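Local coordinates for transcriptional protein SWT1 (Saccharomyces cerevisiae, PDB 4PQZ), which is a nuclear RNA endonuclease involved in transcription, probably as an activator, represented by its C-terminal HEPN-like domain, and interacts with the TREX complex and RNA polymerase II, at residues Q40-Q45 and T127-W132; V135-F140 and Q149-Q154. One frame throughout, in Å; residues are numbered along the deposited sequence.

Interaction 1 of 2, residues Q40-Q45 and T127-W132; sequences QNVFEQ and TFEQFW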
loop_
_atom_site.group_PDB
_atom_site.type_symbol
_atom_site.label_atom_id
_atom_site.label_comp_id
_atom_site.label_asym_id
_atom_site.label_seq_id
_atom_site.Cartn_x
_atom_site.Cartn_y
_atom_site.Cartn_z
ATOM N N GLN A 40 2.222 11.698 -9.374
ATOM C CA GLN A 40 1.963 10.404 -9.994
ATOM C C GLN A 40 3.083 9.400 -9.705
ATOM O O GLN A 40 2.825 8.207 -9.547
ATOM C CB GLN A 40 1.743 10.552 -11.498
ATOM C CG GLN A 40 1.212 9.293 -12.142
ATOM C CD GLN A 40 0.942 9.455 -13.611
ATOM O OE1 GLN A 40 0.943 10.570 -14.130
ATOM N NE2 GLN A 40 0.709 8.342 -14.299
ATOM N N ASN A 41 4.316 9.895 -9.619
ATOM C CA ASN A 41 5.487 9.060 -9.337
ATOM C C ASN A 41 5.393 8.286 -8.013
ATOM O O ASN A 41 5.656 7.084 -7.967
ATOM C CB ASN A 41 6.754 9.919 -9.360
ATOM C CG ASN A 41 8.010 9.108 -9.567
ATOM O OD1 ASN A 41 7.951 7.904 -9.810
ATOM N ND2 ASN A 41 9.162 9.767 -9.484
ATOM N N VAL A 42 5.027 8.979 -6.938
ATOM C CA VAL A 42 4.778 8.333 -5.649
ATOM C C VAL A 42 3.517 7.472 -5.702
ATOM O O VAL A 42 3.544 6.296 -5.349
ATOM C CB VAL A 42 4.617 9.376 -4.527
ATOM C CG1 VAL A 42 4.202 8.710 -3.210
ATOM C CG2 VAL A 42 5.904 10.201 -4.377
ATOM N N PHE A 43 2.420 8.079 -6.150
ATOM C CA PHE A 43 1.118 7.412 -6.258
ATOM C C PHE A 43 1.204 6.085 -7.014
ATOM O O PHE A 43 0.758 5.052 -6.509
ATOM C CB PHE A 43 0.089 8.354 -6.908
ATOM C CG PHE A 43 -1.263 7.724 -7.158
ATOM C CD1 PHE A 43 -2.068 7.334 -6.105
ATOM C CD2 PHE A 43 -1.733 7.551 -8.452
ATOM C CE1 PHE A 43 -3.311 6.755 -6.336
ATOM C CE2 PHE A 43 -2.976 6.973 -8.697
ATOM C CZ PHE A 43 -3.765 6.578 -7.638
ATOM N N GLU A 44 1.801 6.105 -8.205
ATOM C CA GLU A 44 1.885 4.898 -9.021
ATOM C C GLU A 44 2.869 3.867 -8.466
ATOM O O GLU A 44 2.700 2.666 -8.684
ATOM C CB GLU A 44 2.203 5.231 -10.485
ATOM C CG GLU A 44 1.086 5.993 -11.208
ATOM C CD GLU A 44 -0.161 5.153 -11.493
ATOM O OE1 GLU A 44 -0.022 3.931 -11.719
ATOM O OE2 GLU A 44 -1.281 5.718 -11.494
ATOM N N GLN A 45 3.888 4.325 -7.743
ATOM C CA GLN A 45 4.820 3.392 -7.110
ATOM C C GLN A 45 4.251 2.790 -5.827
ATOM O O GLN A 45 4.375 1.585 -5.595
ATOM C CB GLN A 45 6.176 4.043 -6.848
ATOM C CG GLN A 45 7.082 4.120 -8.080
ATOM C CD GLN A 45 8.325 4.956 -7.829
ATOM O OE1 GLN A 45 8.674 5.247 -6.682
ATOM N NE2 GLN A 45 8.994 5.355 -8.902
ATOM N N THR A 127 0.021 13.243 3.446
ATOM C CA THR A 127 -0.967 12.388 4.111
ATOM C C THR A 127 -1.025 11.008 3.453
ATOM O O THR A 127 -1.054 9.988 4.138
ATOM C CB THR A 127 -2.372 13.040 4.114
ATOM O OG1 THR A 127 -2.348 14.200 4.956
ATOM C CG2 THR A 127 -3.430 12.070 4.641
ATOM N N PHE A 128 -1.006 11.001 2.123
ATOM C CA PHE A 128 -1.023 9.779 1.337
ATOM C C PHE A 128 0.215 8.942 1.621
ATOM O O PHE A 128 0.111 7.788 2.045
ATOM C CB PHE A 128 -1.111 10.108 -0.166
ATOM C CG PHE A 128 -1.166 8.890 -1.053
ATOM C CD1 PHE A 128 -2.372 8.242 -1.290
ATOM C CD2 PHE A 128 -0.006 8.384 -1.644
ATOM C CE1 PHE A 128 -2.426 7.102 -2.109
ATOM C CE2 PHE A 128 -0.049 7.255 -2.451
ATOM C CZ PHE A 128 -1.263 6.618 -2.688
ATOM N N GLU A 129 1.381 9.534 1.374
ATOM C CA GLU A 129 2.653 8.849 1.549
ATOM C C GLU A 129 2.877 8.377 2.980
ATOM O O GLU A 129 3.319 7.248 3.177
ATOM C CB GLU A 129 3.820 9.718 1.071
ATOM C CG GLU A 129 5.162 8.989 0.978
ATOM C CD GLU A 129 5.881 8.855 2.325
ATOM O OE1 GLU A 129 6.693 7.915 2.475
ATOM O OE2 GLU A 129 5.635 9.685 3.232
ATOM N N GLN A 130 2.583 9.219 3.975
ATOM C CA GLN A 130 2.762 8.803 5.374
ATOM C C GLN A 130 1.891 7.609 5.769
ATOM O O GLN A 130 2.325 6.745 6.526
ATOM C CB GLN A 130 2.547 9.954 6.373
ATOM C CG GLN A 130 3.680 11.024 6.375
ATOM C CD GLN A 130 5.005 10.534 6.964
ATOM O OE1 GLN A 130 5.210 10.584 8.180
ATOM N NE2 GLN A 130 5.925 10.089 6.098
ATOM N N PHE A 131 0.659 7.559 5.277
ATOM C CA PHE A 131 -0.241 6.480 5.690
ATOM C C PHE A 131 0.286 5.163 5.133
ATOM O O PHE A 131 0.429 4.165 5.858
ATOM C CB PHE A 131 -1.671 6.738 5.205
ATOM C CG PHE A 131 -2.601 5.570 5.398
ATOM C CD1 PHE A 131 -3.220 5.351 6.623
ATOM C CD2 PHE A 131 -2.868 4.697 4.350
ATOM C CE1 PHE A 131 -4.071 4.280 6.802
ATOM C CE2 PHE A 131 -3.726 3.624 4.517
ATOM C CZ PHE A 131 -4.320 3.415 5.742
ATOM N N TRP A 132 0.609 5.197 3.844
ATOM C CA TRP A 132 1.005 3.997 3.113
ATOM C C TRP A 132 2.403 3.485 3.452
ATOM O O TRP A 132 2.667 2.298 3.326
ATOM C CB TRP A 132 0.846 4.221 1.609
ATOM C CG TRP A 132 -0.591 4.159 1.225
ATOM C CD1 TRP A 132 -1.376 5.186 0.768
ATOM C CD2 TRP A 132 -1.442 3.016 1.323
ATOM N NE1 TRP A 132 -2.663 4.737 0.551
ATOM C CE2 TRP A 132 -2.725 3.410 0.883
ATOM C CE3 TRP A 132 -1.238 1.694 1.732
ATOM C CZ2 TRP A 132 -3.796 2.520 0.836
ATOM C CZ3 TRP A 132 -2.307 0.816 1.683
ATOM C CH2 TRP A 132 -3.571 1.234 1.241
#
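F43 and F128 carry the aromatic part of this helix-to-helix contact, meeting through the rim of one ring: CZ of F128 comes to 3.6 Å from CD1 of F43, close to the plane of the F43 ring and at its edge. Seen from F128 the approach is oblique; the centroids are 5.7 Å apart and the planes inclined at 55°. F128 reaches across because its CG lies anti to the backbone N (chi1 -179°), which carries the ring toward helix 35-62 until CE2 of F128 stands 4.0 Å from CA of F43, against the backbone itself. One face of the F128 ring is covered from within its own helix by W132, whose CD1 sits 3.6 Å above the ring plane, over the centre.

Both helices belong to the all-helical HEPN-like fold of this domain, and here they pack through their side chains, with no hydrogen bond between the two segments. I79 of helix 79-88 touches F43, F128 and W132, so helix 79-88 also borders the aromatic group.

The aliphatic part is looser. V42 and E129 are the residues of closest backbone approach, at 7.5 Å between CA atoms, and CG1 of V42 lies 4.3 Å from CG of E129. It is the methylene portion of E129 that packs; the carboxylate leads away from 40-45.

A side-chain hydrogen bond lies within 127-132: NE2 of Q130 donates to OE2 of E129 at 2.9 Å and 166°, meeting the syn lone pair nearly in the amide plane of Q130.

Interaction 2 of 2, residues V135-F140 and Q149-Q154; sequences VLHFLF and QSLEKQ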
loop_
_atom_site.group_PDB
_atom_site.type_symbol
_atom_site.label_atom_id
_atom_site.label_comp_id
_atom_site.label_asym_id
_atom_site.label_seq_id
_atom_site.Cartn_x
_atom_site.Cartn_y
_atom_site.Cartn_z
ATOM N N VAL A 135 1.717 1.551 6.631
ATOM C CA VAL A 135 0.980 0.344 6.224
ATOM C C VAL A 135 1.835 -0.685 5.459
ATOM O O VAL A 135 1.788 -1.887 5.754
ATOM C CB VAL A 135 -0.272 0.711 5.386
ATOM C CG1 VAL A 135 -0.855 -0.504 4.681
ATOM C CG2 VAL A 135 -1.321 1.381 6.267
ATOM N N LEU A 136 2.616 -0.219 4.483
ATOM C CA LEU A 136 3.522 -1.105 3.757
ATOM C C LEU A 136 4.499 -1.839 4.672
ATOM O O LEU A 136 4.852 -2.986 4.418
ATOM C CB LEU A 136 4.260 -0.357 2.658
ATOM C CG LEU A 136 3.368 -0.018 1.461
ATOM C CD1 LEU A 136 4.061 0.942 0.487
ATOM C CD2 LEU A 136 2.859 -1.278 0.767
ATOM N N HIS A 137 4.925 -1.177 5.735
ATOM C CA HIS A 137 5.725 -1.821 6.762
ATOM C C HIS A 137 5.079 -3.086 7.319
ATOM O O HIS A 137 5.705 -4.141 7.343
ATOM C CB HIS A 137 6.043 -0.836 7.892
ATOM C CG HIS A 137 7.169 0.097 7.569
ATOM N ND1 HIS A 137 7.378 1.285 8.240
ATOM C CD2 HIS A 137 8.158 0.012 6.648
ATOM C CE1 HIS A 137 8.437 1.888 7.743
ATOM N NE2 HIS A 137 8.928 1.139 6.767
ATOM N N PHE A 138 3.830 -2.978 7.768
ATOM C CA PHE A 138 3.095 -4.134 8.290
ATOM C C PHE A 138 2.860 -5.199 7.217
ATOM O O PHE A 138 3.005 -6.389 7.483
ATOM C CB PHE A 138 1.770 -3.695 8.938
ATOM C CG PHE A 138 1.961 -2.750 10.107
ATOM C CD1 PHE A 138 2.567 -3.199 11.268
ATOM C CD2 PHE A 138 1.552 -1.421 10.029
ATOM C CE1 PHE A 138 2.778 -2.334 12.346
ATOM C CE2 PHE A 138 1.753 -0.548 11.094
ATOM C CZ PHE A 138 2.367 -1.004 12.260
ATOM N N LEU A 139 2.540 -4.758 6.004
ATOM C CA LEU A 139 2.322 -5.668 4.883
ATOM C C LEU A 139 3.605 -6.365 4.424
ATOM O O LEU A 139 3.535 -7.385 3.737
ATOM C CB LEU A 139 1.659 -4.959 3.694
ATOM C CG LEU A 139 0.260 -4.344 3.837
ATOM C CD1 LEU A 139 -0.092 -3.606 2.547
ATOM C CD2 LEU A 139 -0.790 -5.382 4.163
ATOM N N PHE A 140 4.768 -5.823 4.803
ATOM C CA PHE A 140 6.062 -6.458 4.485
ATOM C C PHE A 140 6.624 -7.257 5.665
ATOM O O PHE A 140 7.674 -7.888 5.545
ATOM C CB PHE A 140 7.109 -5.411 4.050
ATOM C CG PHE A 140 7.121 -5.126 2.562
ATOM C CD1 PHE A 140 5.986 -4.653 1.918
ATOM C CD2 PHE A 140 8.273 -5.328 1.813
ATOM C CE1 PHE A 140 5.996 -4.393 0.561
ATOM C CE2 PHE A 140 8.289 -5.068 0.443
ATOM C CZ PHE A 140 7.144 -4.592 -0.177
ATOM N N GLN A 149 14.490 -4.347 2.876
ATOM C CA GLN A 149 15.481 -3.330 2.483
ATOM C C GLN A 149 15.003 -2.575 1.235
ATOM O O GLN A 149 15.044 -1.340 1.171
ATOM C CB GLN A 149 16.859 -3.970 2.200
ATOM C CG GLN A 149 17.541 -4.630 3.411
ATOM C CD GLN A 149 18.950 -5.142 3.099
ATOM O OE1 GLN A 149 19.689 -4.523 2.337
ATOM N NE2 GLN A 149 19.321 -6.278 3.689
ATOM N N SER A 150 14.530 -3.336 0.252
ATOM C CA SER A 150 13.999 -2.780 -0.984
ATOM C C SER A 150 12.840 -1.807 -0.724
ATOM O O SER A 150 12.663 -0.831 -1.457
ATOM C CB SER A 150 13.578 -3.925 -1.915
ATOM O OG SER A 150 12.797 -3.468 -3.000
ATOM N N LEU A 151 12.066 -2.056 0.331
ATOM C CA LEU A 151 10.965 -1.164 0.681
ATOM C C LEU A 151 11.472 0.131 1.309
ATOM O O LEU A 151 10.977 1.205 0.992
ATOM C CB LEU A 151 9.952 -1.854 1.609
ATOM C CG LEU A 151 8.759 -0.968 2.009
ATOM C CD1 LEU A 151 7.838 -0.743 0.814
ATOM C CD2 LEU A 151 7.992 -1.502 3.229
ATOM N N GLU A 152 12.450 0.018 2.206
ATOM C CA GLU A 152 13.129 1.177 2.812
ATOM C C GLU A 152 13.740 2.108 1.759
ATOM O O GLU A 152 13.582 3.327 1.815
ATOM C CB GLU A 152 14.223 0.717 3.791
ATOM C CG GLU A 152 13.704 0.134 5.100
ATOM C CD GLU A 152 12.734 1.063 5.796
ATOM O OE1 GLU A 152 13.181 2.089 6.356
ATOM O OE2 GLU A 152 11.522 0.776 5.777
ATOM N N LYS A 153 14.436 1.512 0.801
ATOM C CA LYS A 153 15.023 2.252 -0.301
ATOM C C LYS A 153 13.967 3.026 -1.091
ATOM O O LYS A 153 14.188 4.163 -1.500
ATOM C CB LYS A 153 15.792 1.301 -1.222
ATOM C CG LYS A 153 16.251 1.928 -2.519
ATOM C CD LYS A 153 16.731 0.875 -3.507
ATOM C CE LYS A 153 16.641 1.386 -4.945
ATOM N NZ LYS A 153 17.361 2.678 -5.165
ATOM N N GLN A 154 12.815 2.410 -1.299
ATOM C CA GLN A 154 11.758 3.032 -2.086
ATOM C C GLN A 154 11.067 4.164 -1.312
ATOM O O GLN A 154 10.723 5.204 -1.880
ATOM C CB GLN A 154 10.750 1.976 -2.525
ATOM C CG GLN A 154 10.309 2.094 -3.969
ATOM C CD GLN A 154 9.413 0.947 -4.377
ATOM O OE1 GLN A 154 9.465 -0.136 -3.788
ATOM N NE2 GLN A 154 8.575 1.177 -5.384
#
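An antiparallel helical hairpin, formed by helices 122-139 and 145-163 and the short turn between them, is closed here by L151 inserting between L136, H137 and F140. The two short axes run nearly antiparallel, at 170°, and approach to 10.9 Å. L151 points toward the opposite helix, where its extended first torsion carries CD2 across to sit 4.0 Å from the centroid of the F140 ring, 20° off the normal: a CH-pi contact over one face. The same methyl is 3.9 Å from CB of L136 and 3.7 Å from CD2 of H137, so this one methyl touches three residues. Within the HEPN-like fold helix 35-62 also borders this core, its T49 touching both L136 and L151 and its A53 touching F140.

The polar contact lies at the margin, where NE2 of H137 donates to OE2 of E152 at 2.8 Å. It is bent, 143° at the hydrogen, with the oxygen tilted out of the imidazole plane. E152 reaches it through a chain bent at its second torsion. A leucine in place of H137 would probably leave the E152 carboxylate without this donor and freer to turn.

Interactions 1 and 2 lie in series along the chain, the first complete before the second begins, and their centres are 13 Å apart. Helix 122-139 takes part in both: its 127-132 segment packs on helix 35-62, whereas 135-140, which takes in the last turn of that helix, packs on helix 145-163. Interaction 1 joins parts of the chain more than 80 residues apart, and interaction 2 spans a short turn. The two also touch directly, CB of Q45 lying 4.0 Å from NE2 of Q154, and Q45 OE1 accepts a hydrogen bond from W158 on helix 145-163. Helices 35-62, 122-139 and 145-163 therefore form one mutually packed group within the C-terminal domain.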